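Local coordinates for GDSL-like protein (Collinsella aerofaciens ATCC 25986, PDB 7BXD) that probably hydrolyses acyl ester bonds, as a GDSL-like member of the SGNH hydrolase clan, at residues Ser56-Leu61 with Ala65-Phe70; Asp99-Phe104 with Ala140-Ala145; Glu160-Ala165 with Leu169-Leu174; Thr175-Val180 with Asp196-Ser201. One frame throughout, in Å; residues are numbered along the deposited sequence.

How the contacts relate
All four contacts belong to one GDSL-like acyl-hydrolase domain built round a five-stranded parallel sheet, and they follow one another along the chain without interleaving. Contacts 1 and 2 both use that sheet, through edge strand 66-71 and central strand 100-104; their centres lie about 15 Å apart and they do not touch. Contact 3, in the long loop between strand 146-150 and helix 176-189, sits on the opposite side of the chain's centre, with its own centre about 31 Å from that of contact 2. Contact 4 connects the two regions: it packs on contact 3 through Y179 and T175, and on contact 2 where L197 meets F104, while contact 1 joins a helix to the edge strand.

Contact 1 of 4, residues Ser56-Leu61 with Ala65-Phe70; sequences SHLGAL and AVVENF
G59 and A65 meet main chain to main chain where helix 55-61 gives way to strand 66-71, the helix-to-strand connection that leads into an edge strand of the parallel sheet in this SGNH hydrolase α/β fold. Backbone meets backbone at the turn. The amide of A65 gives a weak, strongly bent hydrogen bond to the carbonyl of G59, with A65 N 3.3 Å from G59 O, while the carbonyl of A65 leans back over the helix so that A65 O is 3.2 Å from G59 CA. Because G59 has no side chain, the backbones can come this near: a CB here would point at the strand and clash with A65 O.

The apolar part rests on V67. With CG1 anti to the backbone N (chi1 -177°), its other methyl, CG2, stands beside that nitrogen and reaches across to the helix. There it presses on bare main chain, and L58 adds a lighter touch through its CB, 4.2 Å from V67 CG2. The L58 side chain also touches A234 of helix 223-240, whereas V67 also packs on C33 of the neighbouring strand 30-35.

Further along the strand, N69 ND2 hydrogen-bonds to T39 O and T55 OG1. At the closest side-chain approach, V67 CG2 lies 3.6 Å from G59 N.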
# COMPACT_ATOMS: atom_id res chain seq x y z
N SER A 56 -9.92 9.42 -3.65
CA SER A 56 -10.95 10.37 -4.11
C SER A 56 -11.02 11.62 -3.24
O SER A 56 -11.60 12.63 -3.66
CB SER A 56 -12.33 9.69 -4.14
OG SER A 56 -12.81 9.46 -2.82
N HIS A 57 -10.46 11.56 -2.03
CA HIS A 57 -10.45 12.70 -1.11
C HIS A 57 -9.13 13.45 -1.13
O HIS A 57 -9.07 14.60 -0.70
CB HIS A 57 -10.68 12.20 0.33
CG HIS A 57 -11.98 11.50 0.54
ND1 HIS A 57 -13.13 12.18 0.84
CD2 HIS A 57 -12.30 10.18 0.54
CE1 HIS A 57 -14.12 11.31 0.97
NE2 HIS A 57 -13.64 10.09 0.80
N LEU A 58 -8.06 12.80 -1.56
CA LEU A 58 -6.72 13.31 -1.28
C LEU A 58 -6.45 14.61 -2.04
O LEU A 58 -5.79 15.51 -1.51
CB LEU A 58 -5.70 12.23 -1.64
CG LEU A 58 -4.26 12.66 -1.38
CD1 LEU A 58 -3.98 12.96 0.11
CD2 LEU A 58 -3.31 11.58 -1.90
N GLY A 59 -6.90 14.71 -3.30
CA GLY A 59 -6.53 15.88 -4.11
C GLY A 59 -6.96 17.18 -3.46
O GLY A 59 -6.19 18.15 -3.38
N ALA A 60 -8.20 17.23 -2.98
CA ALA A 60 -8.70 18.45 -2.35
C ALA A 60 -7.96 18.73 -1.06
O ALA A 60 -7.71 19.89 -0.73
CB ALA A 60 -10.20 18.34 -2.10
N LEU A 61 -7.59 17.68 -0.31
CA LEU A 61 -6.88 17.89 0.95
C LEU A 61 -5.51 18.49 0.73
O LEU A 61 -4.94 19.11 1.64
CB LEU A 61 -6.77 16.57 1.73
CG LEU A 61 -8.08 16.01 2.29
CD1 LEU A 61 -7.88 14.59 2.80
CD2 LEU A 61 -8.66 16.93 3.37
N ALA A 65 -4.24 18.80 -5.97
CA ALA A 65 -3.49 17.77 -6.69
C ALA A 65 -4.44 16.89 -7.49
O ALA A 65 -5.60 16.66 -7.12
CB ALA A 65 -2.73 16.90 -5.70
N VAL A 66 -3.94 16.37 -8.61
CA VAL A 66 -4.67 15.41 -9.43
C VAL A 66 -4.22 14.03 -8.99
O VAL A 66 -3.03 13.74 -8.99
CB VAL A 66 -4.40 15.64 -10.92
CG1 VAL A 66 -5.04 14.53 -11.77
CG2 VAL A 66 -4.92 17.00 -11.33
N VAL A 67 -5.16 13.19 -8.58
CA VAL A 67 -4.82 11.91 -7.97
C VAL A 67 -5.33 10.79 -8.86
O VAL A 67 -6.51 10.78 -9.24
CB VAL A 67 -5.37 11.80 -6.54
CG1 VAL A 67 -4.93 10.48 -5.91
CG2 VAL A 67 -4.86 12.97 -5.68
N GLU A 68 -4.43 9.87 -9.23
CA GLU A 68 -4.77 8.73 -10.07
C GLU A 68 -4.77 7.45 -9.23
O GLU A 68 -3.85 7.21 -8.45
CB GLU A 68 -3.74 8.57 -11.19
CG GLU A 68 -3.49 9.84 -11.99
CD GLU A 68 -2.42 9.69 -13.03
OE1 GLU A 68 -1.39 9.06 -12.71
OE2 GLU A 68 -2.60 10.24 -14.15
N ASN A 69 -5.78 6.62 -9.43
CA ASN A 69 -5.96 5.38 -8.67
C ASN A 69 -5.51 4.19 -9.53
O ASN A 69 -6.19 3.82 -10.49
CB ASN A 69 -7.43 5.24 -8.27
CG ASN A 69 -7.66 4.08 -7.33
OD1 ASN A 69 -7.24 2.94 -7.61
ND2 ASN A 69 -8.33 4.33 -6.21
N PHE A 70 -4.39 3.57 -9.15
CA PHE A 70 -3.93 2.32 -9.73
C PHE A 70 -3.91 1.23 -8.65
O PHE A 70 -2.90 0.57 -8.39
CB PHE A 70 -2.56 2.48 -10.42
CG PHE A 70 -2.64 3.26 -11.71
CD1 PHE A 70 -2.87 2.61 -12.91
CD2 PHE A 70 -2.52 4.65 -11.72
CE1 PHE A 70 -2.95 3.35 -14.11
CE2 PHE A 70 -2.59 5.38 -12.92
CZ PHE A 70 -2.78 4.71 -14.11

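Contact 2 of 4, residues Asp99-Phe104 with Ala140-Ala145; sequences DVYVVF and ARSPQA
Y101 OH is gripped by two hydrogen bonds from the loop ahead of its strand, one to the carbonyl of D95 and one from the amide of A98, and S142 OG lies close by, 3.4 Å from Y101 OH. S142 OG has its own hydrogen-bond partner in D96 O, so the two hydroxyls hold on to the same loop from neighbouring positions. Y101 CG lies anti to the carbonyl carbon (chi1 -74°), which brings the ring edge to A145: the methyl CB sits near the ring plane, 3.6 Å from Y101 CD1. The segments join at the return of a beta-alpha-beta crossover, in which helix 127-141 ends, a type I turn from S142 to A145 reverses the chain, and strand 146-150 then runs parallel to strand 100-104. That turn is closed by A145 N bonding to S142 O at 3.1 Å. A phenylalanine in place of Y101 would probably leave D95 O and A98 N without their shared partner and the loop less firmly tied to the ring. Nearer the start of the strand, A145 CA makes a CH···O contact of 3.3 Å with D99 O. R141, the last helical residue, extends to the same loop, where NH2 hydrogen-bonds to I94 O.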
# COMPACT_ATOMS: atom_id res chain seq x y z
N ASP A 99 4.03 13.14 -11.08
CA ASP A 99 5.04 13.85 -10.30
C ASP A 99 5.40 13.13 -9.01
O ASP A 99 6.54 13.26 -8.53
CB ASP A 99 4.52 15.25 -9.97
CG ASP A 99 4.15 16.01 -11.22
OD1 ASP A 99 5.04 16.27 -12.06
OD2 ASP A 99 2.96 16.33 -11.39
N VAL A 100 4.45 12.40 -8.42
CA VAL A 100 4.68 11.67 -7.18
C VAL A 100 4.07 10.29 -7.36
O VAL A 100 2.95 10.15 -7.88
CB VAL A 100 3.98 12.39 -6.00
CG1 VAL A 100 4.19 11.66 -4.67
CG2 VAL A 100 4.42 13.86 -5.89
N TYR A 101 4.81 9.27 -6.91
CA TYR A 101 4.31 7.90 -6.83
C TYR A 101 4.17 7.53 -5.37
O TYR A 101 5.11 7.69 -4.59
CB TYR A 101 5.27 6.90 -7.52
CG TYR A 101 5.14 7.08 -9.00
CD1 TYR A 101 5.79 8.11 -9.65
CD2 TYR A 101 4.25 6.29 -9.76
CE1 TYR A 101 5.59 8.37 -11.01
CE2 TYR A 101 4.02 6.54 -11.11
CZ TYR A 101 4.68 7.59 -11.72
OH TYR A 101 4.46 7.90 -13.04
N VAL A 102 2.99 7.02 -5.01
CA VAL A 102 2.69 6.54 -3.66
C VAL A 102 2.42 5.05 -3.77
O VAL A 102 1.44 4.64 -4.41
CB VAL A 102 1.48 7.28 -3.06
CG1 VAL A 102 1.15 6.71 -1.68
CG2 VAL A 102 1.75 8.79 -2.97
N VAL A 103 3.30 4.22 -3.19
CA VAL A 103 3.20 2.76 -3.30
C VAL A 103 2.76 2.23 -1.95
O VAL A 103 3.46 2.43 -0.95
CB VAL A 103 4.53 2.12 -3.74
CG1 VAL A 103 4.35 0.62 -3.88
CG2 VAL A 103 5.03 2.75 -5.06
N PHE A 104 1.61 1.55 -1.91
CA PHE A 104 0.96 1.13 -0.67
C PHE A 104 0.53 -0.32 -0.85
O PHE A 104 -0.45 -0.60 -1.54
CB PHE A 104 -0.24 2.06 -0.48
CG PHE A 104 -1.09 1.83 0.76
CD1 PHE A 104 -0.57 1.33 1.95
CD2 PHE A 104 -2.44 2.20 0.71
CE1 PHE A 104 -1.38 1.21 3.08
CE2 PHE A 104 -3.25 2.07 1.83
CZ PHE A 104 -2.72 1.56 3.02
N ALA A 140 13.63 4.13 -12.91
CA ALA A 140 14.07 4.07 -14.31
C ALA A 140 13.03 4.68 -15.24
O ALA A 140 13.40 5.35 -16.22
CB ALA A 140 14.38 2.62 -14.69
N ARG A 141 11.74 4.44 -14.98
CA ARG A 141 10.72 4.90 -15.91
C ARG A 141 10.23 6.30 -15.58
O ARG A 141 9.64 6.96 -16.44
CB ARG A 141 9.59 3.88 -15.92
CG ARG A 141 8.70 3.89 -14.69
CD ARG A 141 7.89 2.59 -14.55
NE ARG A 141 6.92 2.42 -15.65
CZ ARG A 141 5.67 2.87 -15.65
NH1 ARG A 141 5.19 3.55 -14.61
NH2 ARG A 141 4.89 2.68 -16.73
N SER A 142 10.46 6.78 -14.36
CA SER A 142 9.95 8.06 -13.88
C SER A 142 11.07 8.74 -13.09
O SER A 142 10.94 8.96 -11.89
CB SER A 142 8.72 7.85 -13.00
OG SER A 142 7.72 7.12 -13.70
N PRO A 143 12.20 9.07 -13.76
CA PRO A 143 13.42 9.44 -13.05
C PRO A 143 13.36 10.75 -12.29
O PRO A 143 14.22 10.96 -11.43
CB PRO A 143 14.48 9.48 -14.17
CG PRO A 143 13.77 9.70 -15.38
CD PRO A 143 12.44 8.97 -15.21
N GLN A 144 12.41 11.64 -12.60
CA GLN A 144 12.26 12.90 -11.89
C GLN A 144 11.14 12.90 -10.88
O GLN A 144 10.98 13.89 -10.15
CB GLN A 144 12.07 14.04 -12.89
CG GLN A 144 13.30 14.24 -13.75
CD GLN A 144 13.15 15.34 -14.79
OE1 GLN A 144 12.64 16.43 -14.52
NE2 GLN A 144 13.61 15.05 -16.00
N ALA A 145 10.36 11.83 -10.79
CA ALA A 145 9.25 11.81 -9.85
C ALA A 145 9.76 11.60 -8.42
O ALA A 145 10.86 11.07 -8.17
CB ALA A 145 8.29 10.66 -10.17

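Contact 3 of 4, residues Glu160-Ala165 with Leu169-Leu174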
# COMPACT_ATOMS: atom_id res chain seq x y z
N GLU A 160 -12.24 -16.51 7.23
CA GLU A 160 -13.04 -17.20 6.22
C GLU A 160 -12.43 -17.07 4.84
O GLU A 160 -12.79 -17.84 3.93
CB GLU A 160 -14.48 -16.70 6.23
CG GLU A 160 -14.65 -15.31 5.66
CD GLU A 160 -14.57 -14.22 6.72
OE1 GLU A 160 -13.85 -14.39 7.73
OE2 GLU A 160 -15.26 -13.18 6.54
N LYS A 161 -11.53 -16.10 4.65
CA LYS A 161 -10.70 -16.01 3.47
C LYS A 161 -9.27 -16.45 3.74
O LYS A 161 -8.40 -16.22 2.90
CB LYS A 161 -10.71 -14.58 2.89
CG LYS A 161 -12.11 -13.95 2.78
CD LYS A 161 -12.95 -14.64 1.72
CE LYS A 161 -14.11 -13.75 1.27
NZ LYS A 161 -14.71 -14.24 0.01
N ASP A 162 -9.02 -17.11 4.88
CA ASP A 162 -7.67 -17.58 5.24
C ASP A 162 -6.66 -16.43 5.32
O ASP A 162 -5.48 -16.59 5.00
CB ASP A 162 -7.19 -18.73 4.35
CG ASP A 162 -5.90 -19.40 4.88
OD1 ASP A 162 -5.03 -19.76 4.06
OD2 ASP A 162 -5.75 -19.56 6.11
N ILE A 163 -7.11 -15.26 5.77
CA ILE A 163 -6.24 -14.10 5.94
C ILE A 163 -5.91 -13.97 7.42
O ILE A 163 -6.83 -13.73 8.23
CB ILE A 163 -6.92 -12.83 5.40
CG1 ILE A 163 -7.17 -12.99 3.88
CG2 ILE A 163 -6.07 -11.61 5.75
CD1 ILE A 163 -7.96 -11.91 3.23
N PRO A 164 -4.65 -14.09 7.83
CA PRO A 164 -4.30 -13.95 9.25
C PRO A 164 -4.35 -12.50 9.72
O PRO A 164 -4.23 -11.55 8.92
CB PRO A 164 -2.86 -14.47 9.33
CG PRO A 164 -2.34 -14.41 7.95
CD PRO A 164 -3.48 -14.38 6.98
N ALA A 165 -4.57 -12.32 11.02
CA ALA A 165 -4.39 -11.01 11.63
C ALA A 165 -2.90 -10.65 11.65
O ALA A 165 -2.02 -11.51 11.57
CB ALA A 165 -4.89 -11.03 13.07
N LEU A 169 0.78 -15.75 12.76
CA LEU A 169 1.76 -16.24 11.81
C LEU A 169 1.07 -16.66 10.52
O LEU A 169 0.04 -17.34 10.55
CB LEU A 169 2.50 -17.45 12.36
CG LEU A 169 3.27 -17.20 13.66
CD1 LEU A 169 3.88 -18.49 14.18
CD2 LEU A 169 4.33 -16.11 13.52
N ASN A 170 1.66 -16.28 9.40
CA ASN A 170 1.25 -16.85 8.12
C ASN A 170 1.75 -18.29 8.01
O ASN A 170 2.33 -18.84 8.96
CB ASN A 170 1.63 -15.93 6.96
CG ASN A 170 3.13 -15.89 6.65
OD1 ASN A 170 3.94 -16.64 7.23
ND2 ASN A 170 3.51 -14.99 5.75
N HIS A 171 1.53 -18.91 6.86
CA HIS A 171 1.94 -20.31 6.71
C HIS A 171 3.46 -20.47 6.60
O HIS A 171 3.97 -21.60 6.66
CB HIS A 171 1.19 -20.96 5.53
CG HIS A 171 -0.30 -21.02 5.73
ND1 HIS A 171 -1.21 -21.11 4.69
CD2 HIS A 171 -1.04 -20.94 6.86
CE1 HIS A 171 -2.44 -21.11 5.18
NE2 HIS A 171 -2.36 -21.03 6.50
N LEU A 172 4.19 -19.37 6.43
CA LEU A 172 5.65 -19.41 6.47
C LEU A 172 6.21 -19.15 7.86
O LEU A 172 7.44 -19.09 8.03
CB LEU A 172 6.23 -18.36 5.50
CG LEU A 172 5.74 -18.50 4.05
CD1 LEU A 172 6.38 -17.44 3.19
CD2 LEU A 172 6.05 -19.88 3.49
N GLY A 173 5.36 -18.96 8.86
CA GLY A 173 5.86 -18.72 10.20
C GLY A 173 6.28 -17.28 10.45
O GLY A 173 7.02 -17.02 11.41
N LEU A 174 5.79 -16.34 9.65
CA LEU A 174 6.16 -14.93 9.76
C LEU A 174 4.94 -14.11 10.17
O LEU A 174 3.82 -14.42 9.80
CB LEU A 174 6.67 -14.39 8.41
CG LEU A 174 7.94 -15.06 7.89
CD1 LEU A 174 8.22 -14.61 6.47
CD2 LEU A 174 9.11 -14.70 8.82
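D162 carries its carboxylate anti to the backbone N (chi1 -170°), while H171 places its ring anti to its own carbonyl carbon (chi1 -63°), and these two settings send the groups toward each other from opposite directions. They meet within the long loop joining strand 146-150 to helix 176-189, where the chain folds back on itself, one side holding a G1 beta bulge at D162 and I163 and the other a type I beta turn from N170 to G173. D162 OD1 comes to 3.1 Å from H171 CE1, with the carboxylate and ring planes 29° apart. The nearby carboxylate might modestly favour a protonated ring, though both residues are exposed and the nearest ring atom is a carbon.

Beside this polar pair, P164 supplies the apolar support: its CG lies 4.3 Å from N170 CA, and its ring also rests on F110 and S111 of helix 107-111.

The turn is held from within by N170. Its OD1 accepts two amides from opposite faces of the side-chain plane, L172 N at 2.9 Å in an Asx turn and L174 N at 3.1 Å along a straighter line. ND2 donates to F110 O, so the buried amide is used at both ends. The main chain closes the same loop, with N170 N donating to L174 O at 2.9 Å and G173 N to N170 O at 3.0 Å.

Contact 4 of 4, residues Thr175-Val180 with Asp196-Ser201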
# COMPACT_ATOMS: atom_id res chain seq x y z
N THR A 175 5.18 -13.02 10.91
CA THR A 175 4.11 -12.05 11.13
C THR A 175 4.22 -10.91 10.12
O THR A 175 5.19 -10.78 9.36
CB THR A 175 4.12 -11.45 12.54
OG1 THR A 175 5.24 -10.58 12.60
CG2 THR A 175 4.20 -12.51 13.66
N GLN A 176 3.20 -10.05 10.11
CA GLN A 176 3.23 -8.93 9.17
C GLN A 176 4.41 -8.01 9.44
O GLN A 176 4.91 -7.38 8.50
CB GLN A 176 1.91 -8.19 9.27
CG GLN A 176 1.74 -7.13 8.19
CD GLN A 176 0.33 -6.53 8.16
OE1 GLN A 176 -0.62 -7.19 8.56
NE2 GLN A 176 0.19 -5.31 7.65
N ALA A 177 4.83 -7.90 10.69
CA ALA A 177 5.96 -7.04 11.04
C ALA A 177 7.22 -7.40 10.28
O ALA A 177 8.03 -6.51 9.99
CB ALA A 177 6.22 -7.07 12.54
N ALA A 178 7.44 -8.70 9.96
CA ALA A 178 8.63 -9.07 9.20
C ALA A 178 8.60 -8.44 7.81
O ALA A 178 9.65 -8.05 7.27
CB ALA A 178 8.73 -10.60 9.09
N TYR A 179 7.41 -8.42 7.18
CA TYR A 179 7.27 -7.80 5.87
C TYR A 179 7.45 -6.28 5.97
O TYR A 179 8.10 -5.66 5.11
CB TYR A 179 5.91 -8.16 5.24
CG TYR A 179 5.80 -9.63 4.89
CD1 TYR A 179 5.54 -10.59 5.88
CD2 TYR A 179 6.02 -10.06 3.58
CE1 TYR A 179 5.49 -11.94 5.56
CE2 TYR A 179 5.98 -11.42 3.25
CZ TYR A 179 5.72 -12.36 4.25
OH TYR A 179 5.65 -13.70 3.97
N VAL A 180 6.87 -5.66 7.00
CA VAL A 180 7.07 -4.22 7.19
C VAL A 180 8.55 -3.89 7.35
O VAL A 180 9.06 -2.95 6.73
CB VAL A 180 6.22 -3.71 8.38
CG1 VAL A 180 6.51 -2.25 8.63
CG2 VAL A 180 4.70 -3.91 8.09
N ASP A 196 4.43 5.62 7.65
CA ASP A 196 4.29 4.32 8.33
C ASP A 196 2.85 4.15 8.80
O ASP A 196 2.51 4.31 9.98
CB ASP A 196 5.29 4.21 9.47
CG ASP A 196 5.42 2.80 10.00
OD1 ASP A 196 4.62 1.90 9.64
OD2 ASP A 196 6.32 2.59 10.84
N LEU A 197 1.96 3.81 7.84
CA LEU A 197 0.56 3.55 8.16
C LEU A 197 0.38 2.27 8.97
O LEU A 197 -0.57 2.19 9.78
CB LEU A 197 -0.29 3.46 6.88
CG LEU A 197 -0.40 4.76 6.08
CD1 LEU A 197 -1.27 4.51 4.84
CD2 LEU A 197 -0.91 5.94 6.91
N TYR A 198 1.27 1.29 8.79
CA TYR A 198 1.25 0.11 9.66
C TYR A 198 1.23 0.53 11.13
O TYR A 198 0.43 0.03 11.93
CB TYR A 198 2.48 -0.75 9.37
CG TYR A 198 2.61 -1.94 10.29
CD1 TYR A 198 1.83 -3.09 10.13
CD2 TYR A 198 3.56 -1.92 11.33
CE1 TYR A 198 2.01 -4.20 10.98
CE2 TYR A 198 3.75 -3.02 12.15
CZ TYR A 198 2.96 -4.15 12.00
OH TYR A 198 3.10 -5.23 12.85
N ALA A 199 2.14 1.45 11.49
CA ALA A 199 2.28 1.87 12.88
C ALA A 199 1.35 3.01 13.26
O ALA A 199 1.03 3.15 14.45
CB ALA A 199 3.73 2.31 13.13
N GLN A 200 0.92 3.87 12.30
CA GLN A 200 0.34 5.16 12.68
C GLN A 200 -0.85 5.59 11.83
O GLN A 200 -1.14 6.79 11.75
CB GLN A 200 1.39 6.26 12.65
CG GLN A 200 2.50 6.06 13.67
CD GLN A 200 3.28 7.32 13.94
OE1 GLN A 200 2.84 8.42 13.61
NE2 GLN A 200 4.47 7.16 14.49
N SER A 201 -1.59 4.67 11.23
CA SER A 201 -2.73 5.12 10.42
C SER A 201 -3.82 5.82 11.23
O SER A 201 -4.62 6.57 10.65
CB SER A 201 -3.37 3.95 9.71
OG SER A 201 -4.00 3.12 10.66
O HOH W 1 3.03 -8.09 12.95
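The starts of helices 176-189 and 197-200 come together with their backbones well apart, the nearest CA atoms, those of V180 and Y198, lying 7.7 Å from each other. Y198 bridges the gap. Swung anti to its backbone N (chi1 176°), its ring receives V180 CG2 over one face, offset toward the rim, in a CH-pi contact with CG2 3.7 Å from the ring centroid. Q176 comes to the ring edge, its amide turned 51° from the ring plane and NE2 3.7 Å from Y198 CD1. The Q176 amide is fixed by outside partners, OE1 by S166 OG and NE2 by C153 O. In this α/β fold helix 176-189 leads, through edge strand 194-195 of the parallel sheet, to the short helix 197-200, and both segments are capped helix starts: D196 OD1 accepts A199 N at 3.1 Å, and T175 OG1 takes a weak bond from A177 N. That A177 amide also gives a hydrogen bond to a water, 2.9 Å from A177 N, and the same water hydrogen-bonds Y198 OH. A leucine replacing Y198 would probably cost this water its link to the tyrosine hydroxyl, and K154 the ring of its cation-pi pair. The tyrosine oxygen also touches A177, with OH 3.6 Å from A177 CB.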